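Local atomic coordinates of triosephosphate isomerase (Trichomonas vaginalis, PDB entry 4O4V), a protein that probably interconverts D-glyceraldehyde 3-phosphate and dihydroxyacetone phosphate in glycolysis and gluconeogenesis, as a homodimeric TIM-barrel isomerase. Residues Ala144-Met149 / Val161-Glu166; Lys148-Pro151 / Lys157-Asp160. All blocks are in the same frame, centred on the assembly; numbering follows the deposited sequence.

Contact 1: Ala144-Met149 / Val161-Glu166; sequences AQIEKM and VVIAYE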
loop_
_atom_site.group_PDB
_atom_site.type_symbol
_atom_site.label_atom_id
_atom_site.label_comp_id
_atom_site.label_asym_id
_atom_site.label_seq_id
_atom_site.Cartn_x
_atom_site.Cartn_y
_atom_site.Cartn_z
ATOM N N ALA A 144 -2.642 -20.548 17.552
ATOM C CA ALA A 144 -3.877 -20.070 16.964
ATOM C C ALA A 144 -3.599 -19.371 15.639
ATOM O O ALA A 144 -4.359 -19.525 14.686
ATOM C CB ALA A 144 -4.607 -19.131 17.931
ATOM N N GLN A 145 -2.524 -18.581 15.576
ATOM C CA GLN A 145 -2.180 -17.891 14.337
ATOM C C GLN A 145 -1.824 -18.885 13.232
ATOM O O GLN A 145 -2.252 -18.738 12.075
ATOM C CB GLN A 145 -1.017 -16.937 14.560
ATOM C CG GLN A 145 -1.337 -15.767 15.479
ATOM C CD GLN A 145 -0.196 -14.792 15.553
ATOM O OE1 GLN A 145 0.952 -15.183 15.824
ATOM N NE2 GLN A 145 -0.474 -13.530 15.280
ATOM N N ILE A 146 -0.988 -19.856 13.562
ATOM C CA ILE A 146 -0.563 -20.860 12.568
ATOM C C ILE A 146 -1.744 -21.729 12.148
ATOM O O ILE A 146 -1.866 -22.082 10.974
ATOM C CB ILE A 146 0.607 -21.689 13.091
ATOM C CG1 ILE A 146 1.843 -20.809 13.350
ATOM C CG2 ILE A 146 0.924 -22.872 12.127
ATOM C CD1 ILE A 146 2.482 -20.221 12.132
ATOM N N GLU A 147 -2.638 -22.049 13.072
ATOM C CA GLU A 147 -3.821 -22.824 12.736
ATOM C C GLU A 147 -4.794 -22.069 11.834
ATOM O O GLU A 147 -5.552 -22.706 11.100
ATOM C CB GLU A 147 -4.511 -23.324 14.012
ATOM C CG GLU A 147 -3.707 -24.370 14.785
ATOM C CD GLU A 147 -4.378 -24.807 16.072
ATOM O OE1 GLU A 147 -5.360 -25.576 15.993
ATOM O OE2 GLU A 147 -3.922 -24.413 17.165
ATOM N N LYS A 148 -4.794 -20.742 11.865
ATOM C CA LYS A 148 -5.562 -19.972 10.882
ATOM C C LYS A 148 -4.886 -19.954 9.512
ATOM O O LYS A 148 -5.564 -19.920 8.480
ATOM C CB LYS A 148 -5.776 -18.532 11.373
ATOM N N MET A 149 -3.565 -19.997 9.494
ATOM C CA MET A 149 -2.818 -20.023 8.237
ATOM C C MET A 149 -2.932 -21.366 7.504
ATOM O O MET A 149 -3.082 -21.418 6.285
ATOM C CB MET A 149 -1.330 -19.719 8.517
ATOM C CG MET A 149 -0.455 -19.553 7.269
ATOM S SD MET A 149 1.327 -19.926 7.479
ATOM C CE MET A 149 1.253 -21.687 7.652
ATOM N N VAL A 161 6.044 -21.808 1.038
ATOM C CA VAL A 161 5.768 -21.153 2.296
ATOM C C VAL A 161 7.002 -21.121 3.177
ATOM O O VAL A 161 7.631 -22.156 3.396
ATOM C CB VAL A 161 4.629 -21.869 3.056
ATOM C CG1 VAL A 161 4.368 -21.274 4.433
ATOM C CG2 VAL A 161 3.358 -21.856 2.237
ATOM N N VAL A 162 7.320 -19.943 3.701
ATOM C CA VAL A 162 8.302 -19.744 4.757
ATOM C C VAL A 162 7.569 -19.053 5.902
ATOM O O VAL A 162 6.712 -18.199 5.631
ATOM C CB VAL A 162 9.468 -18.872 4.229
ATOM C CG1 VAL A 162 10.422 -18.451 5.323
ATOM C CG2 VAL A 162 10.211 -19.602 3.107
ATOM N N ILE A 163 7.862 -19.404 7.146
ATOM C CA ILE A 163 7.210 -18.776 8.302
ATOM C C ILE A 163 8.239 -17.989 9.083
ATOM O O ILE A 163 9.337 -18.490 9.303
ATOM C CB ILE A 163 6.577 -19.867 9.204
ATOM C CG1 ILE A 163 5.511 -20.652 8.434
ATOM C CG2 ILE A 163 6.008 -19.241 10.467
ATOM C CD1 ILE A 163 5.014 -21.881 9.137
ATOM N N ALA A 164 7.914 -16.773 9.496
ATOM C CA ALA A 164 8.792 -15.962 10.336
ATOM C C ALA A 164 8.160 -15.730 11.697
ATOM O O ALA A 164 6.995 -15.298 11.788
ATOM C CB ALA A 164 9.112 -14.644 9.671
ATOM N N TYR A 165 8.904 -15.990 12.755
ATOM C CA TYR A 165 8.484 -15.701 14.117
ATOM C C TYR A 165 9.042 -14.360 14.591
ATOM O O TYR A 165 10.272 -14.157 14.626
ATOM C CB TYR A 165 9.009 -16.786 15.068
ATOM C CG TYR A 165 8.751 -16.425 16.518
ATOM C CD1 TYR A 165 7.464 -16.368 17.018
ATOM C CD2 TYR A 165 9.767 -16.026 17.363
ATOM C CE1 TYR A 165 7.214 -15.949 18.327
ATOM C CE2 TYR A 165 9.525 -15.621 18.661
ATOM C CZ TYR A 165 8.257 -15.577 19.148
ATOM O OH TYR A 165 8.057 -15.121 20.442
ATOM N N GLU A 166 8.148 -13.481 15.010
ATOM C CA GLU A 166 8.484 -12.135 15.499
ATOM C C GLU A 166 8.173 -12.082 16.989
ATOM O O GLU A 166 7.012 -12.181 17.386
ATOM C CB GLU A 166 7.642 -11.068 14.796
ATOM C CG GLU A 166 7.855 -10.995 13.315
ATOM C CD GLU A 166 7.045 -9.821 12.768
ATOM O OE1 GLU A 166 7.472 -8.623 12.971
ATOM O OE2 GLU A 166 5.902 -10.037 12.361
#
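Ile146 of the helical segment 144-149 and Ile163 of strand 161-165 have the closest CA atoms, 9.1 Å apart, where the two segments run nearly antiparallel, at 162°. The axes of these short segments come no closer than 11.8 Å, and aliphatic side chains span the gap. Ile163, whose CB points at the helix, is the hub, because its two branches serve different partners. CG2 of Ile163 meets CD1 of Ile146 at 4.0 Å, the two side chains reaching toward each other tip to tip. Although the CB of Ile146 does not itself aim at the strand, the bend at chi2 (-67°) brings its terminal methyl round to Ile163. CD1 of Ile163, on the other branch, lies 4.0 Å from CE of Met149, and here the chains pass at a slant. Met149 extends from the helix with CG anti to the backbone N (chi1 -173°) and then turns at chi3, which carries its methyl to the strand. CE of Met149 also lies 4.5 Å from CG1 of Val161, a looser touch at the start of the strand. All four residues are buried, and dispersion and exclusion of water account for the contact. This is the helix-on-strand packing of a TIM barrel, in which the outward side chains of a strand meet the surrounding helix layer. Ile146 touches Cys126 and Met149 touches Tyr124, both of the adjacent strand 121-126, while helix 179-197 brings Ile192 against Ile146 and Leu193 against Ile163, and Leu116 of helix 105-117 packs on Val161.

Contact 2: Lys148-Pro151 / Lys157-Asp160; sequences KMIP and KWDD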
loop_
_atom_site.group_PDB
_atom_site.type_symbol
_atom_site.label_atom_id
_atom_site.label_comp_id
_atom_site.label_asym_id
_atom_site.label_seq_id
_atom_site.Cartn_x
_atom_site.Cartn_y
_atom_site.Cartn_z
ATOM N N LYS A 148 -4.794 -20.742 11.865
ATOM C CA LYS A 148 -5.562 -19.972 10.882
ATOM C C LYS A 148 -4.886 -19.954 9.512
ATOM O O LYS A 148 -5.564 -19.920 8.480
ATOM C CB LYS A 148 -5.776 -18.532 11.373
ATOM N N MET A 149 -3.565 -19.997 9.494
ATOM C CA MET A 149 -2.818 -20.023 8.237
ATOM C C MET A 149 -2.932 -21.366 7.504
ATOM O O MET A 149 -3.082 -21.418 6.285
ATOM C CB MET A 149 -1.330 -19.719 8.517
ATOM C CG MET A 149 -0.455 -19.553 7.269
ATOM S SD MET A 149 1.327 -19.926 7.479
ATOM C CE MET A 149 1.253 -21.687 7.652
ATOM N N ILE A 150 -2.870 -22.457 8.256
ATOM C CA ILE A 150 -2.782 -23.790 7.667
ATOM C C ILE A 150 -3.867 -24.071 6.597
ATOM O O ILE A 150 -3.531 -24.520 5.505
ATOM C CB ILE A 150 -2.744 -24.890 8.759
ATOM C CG1 ILE A 150 -1.346 -24.933 9.339
ATOM C CG2 ILE A 150 -3.154 -26.269 8.207
ATOM C CD1 ILE A 150 -1.258 -25.704 10.661
ATOM N N PRO A 151 -5.160 -23.824 6.879
ATOM C CA PRO A 151 -6.172 -24.185 5.873
ATOM C C PRO A 151 -6.127 -23.307 4.620
ATOM O O PRO A 151 -6.744 -23.638 3.614
ATOM C CB PRO A 151 -7.518 -23.967 6.593
ATOM C CG PRO A 151 -7.191 -23.660 8.026
ATOM C CD PRO A 151 -5.741 -23.405 8.170
ATOM N N LYS A 157 1.289 -26.633 -2.072
ATOM C CA LYS A 157 1.963 -25.344 -2.034
ATOM C C LYS A 157 2.886 -25.132 -0.844
ATOM O O LYS A 157 3.445 -24.041 -0.708
ATOM C CB LYS A 157 0.919 -24.222 -2.086
ATOM C CG LYS A 157 0.233 -24.053 -3.417
ATOM C CD LYS A 157 1.187 -23.566 -4.461
ATOM C CE LYS A 157 0.478 -23.240 -5.751
ATOM N NZ LYS A 157 1.392 -22.524 -6.670
ATOM N N TRP A 158 3.122 -26.158 -0.016
ATOM C CA TRP A 158 3.975 -25.930 1.148
ATOM C C TRP A 158 5.439 -25.655 0.801
ATOM O O TRP A 158 6.151 -25.056 1.593
ATOM C CB TRP A 158 3.870 -27.069 2.156
ATOM C CG TRP A 158 2.627 -26.982 3.016
ATOM C CD1 TRP A 158 1.448 -27.673 2.834
ATOM C CD2 TRP A 158 2.462 -26.193 4.180
ATOM N NE1 TRP A 158 0.561 -27.323 3.833
ATOM C CE2 TRP A 158 1.160 -26.429 4.671
ATOM C CE3 TRP A 158 3.289 -25.313 4.867
ATOM C CZ2 TRP A 158 0.678 -25.813 5.808
ATOM C CZ3 TRP A 158 2.815 -24.707 5.988
ATOM C CH2 TRP A 158 1.509 -24.977 6.467
ATOM N N ASP A 159 5.882 -26.066 -0.375
ATOM C CA ASP A 159 7.214 -25.732 -0.864
ATOM C C ASP A 159 7.406 -24.238 -1.035
ATOM O O ASP A 159 8.541 -23.779 -1.055
ATOM C CB ASP A 159 7.525 -26.402 -2.227
ATOM C CG ASP A 159 7.693 -27.895 -2.155
ATOM O OD1 ASP A 159 8.078 -28.435 -1.108
ATOM O OD2 ASP A 159 7.469 -28.532 -3.201
ATOM N N ASP A 160 6.310 -23.485 -1.106
ATOM C CA ASP A 160 6.313 -22.046 -1.371
ATOM C C ASP A 160 5.968 -21.210 -0.145
ATOM O O ASP A 160 5.685 -20.023 -0.282
ATOM C CB ASP A 160 5.349 -21.791 -2.520
ATOM C CG ASP A 160 5.872 -22.304 -3.847
ATOM O OD1 ASP A 160 7.049 -22.694 -3.968
ATOM O OD2 ASP A 160 5.071 -22.304 -4.792
#
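Lys157 O accepts a hydrogen bond from Asp160 N at 2.9 Å, closing the short turn, with 3-10 geometry at Trp158 and Asp159, that carries Trp158, whose indole meets Met149 and Ile150. Across the contact the interaction is apolar, and the outer corner of the six-membered ring does the touching. CH2 of Trp158 sits 3.5 Å from CE of Met149, whose methyl also approaches CZ3 of the ring at 3.8 Å; it comes in on a slant to the ring plane. Ile150 arrives differently: CG1 of Ile150 lies at the edge of the Trp158 indole, near its plane, 4.0 Å from CH2. With CG beside its own backbone N (chi1 -79°) and the ring turned to chi2 99°, Trp158 presents its benzo end to the segment 148-151. CH2 is thus touched by two consecutive residues. The indole also touches Ile153, Leu193 of helix 179-197 and Ile201 of helix 199-204. On the turn itself, Asp159 OD1 forms a salt bridge with Lys204 NZ, a second tie to helix 199-204. This is the alpha-to-beta connection of a TIM barrel, at the N-terminal end of strand 161-165: in this protein Trp158 packs on the end of helix 138-149, beside the apolar contacts of that helix with that strand, and Met149 is common to both.

Followed from the N terminus, the chain runs down helix 138-149, turns through the connection after it and returns along strand 161-165, so both contacts close the same helix-to-strand connection. Contact 2 is nested, with its first segment overlapping that of contact 1: 148-151 meets 157-160 across only five intervening residues, while 144-149 meets 161-166 across eleven. Their centres lie 9 Å apart, and Met149 belongs to both, its single terminal methyl bearing on the strand in one and on the turn in the other. The inner contact joins the connecting turn to the helix end, the outer one joins the helix to the barrel strand, a local example of how alpha/beta units are joined.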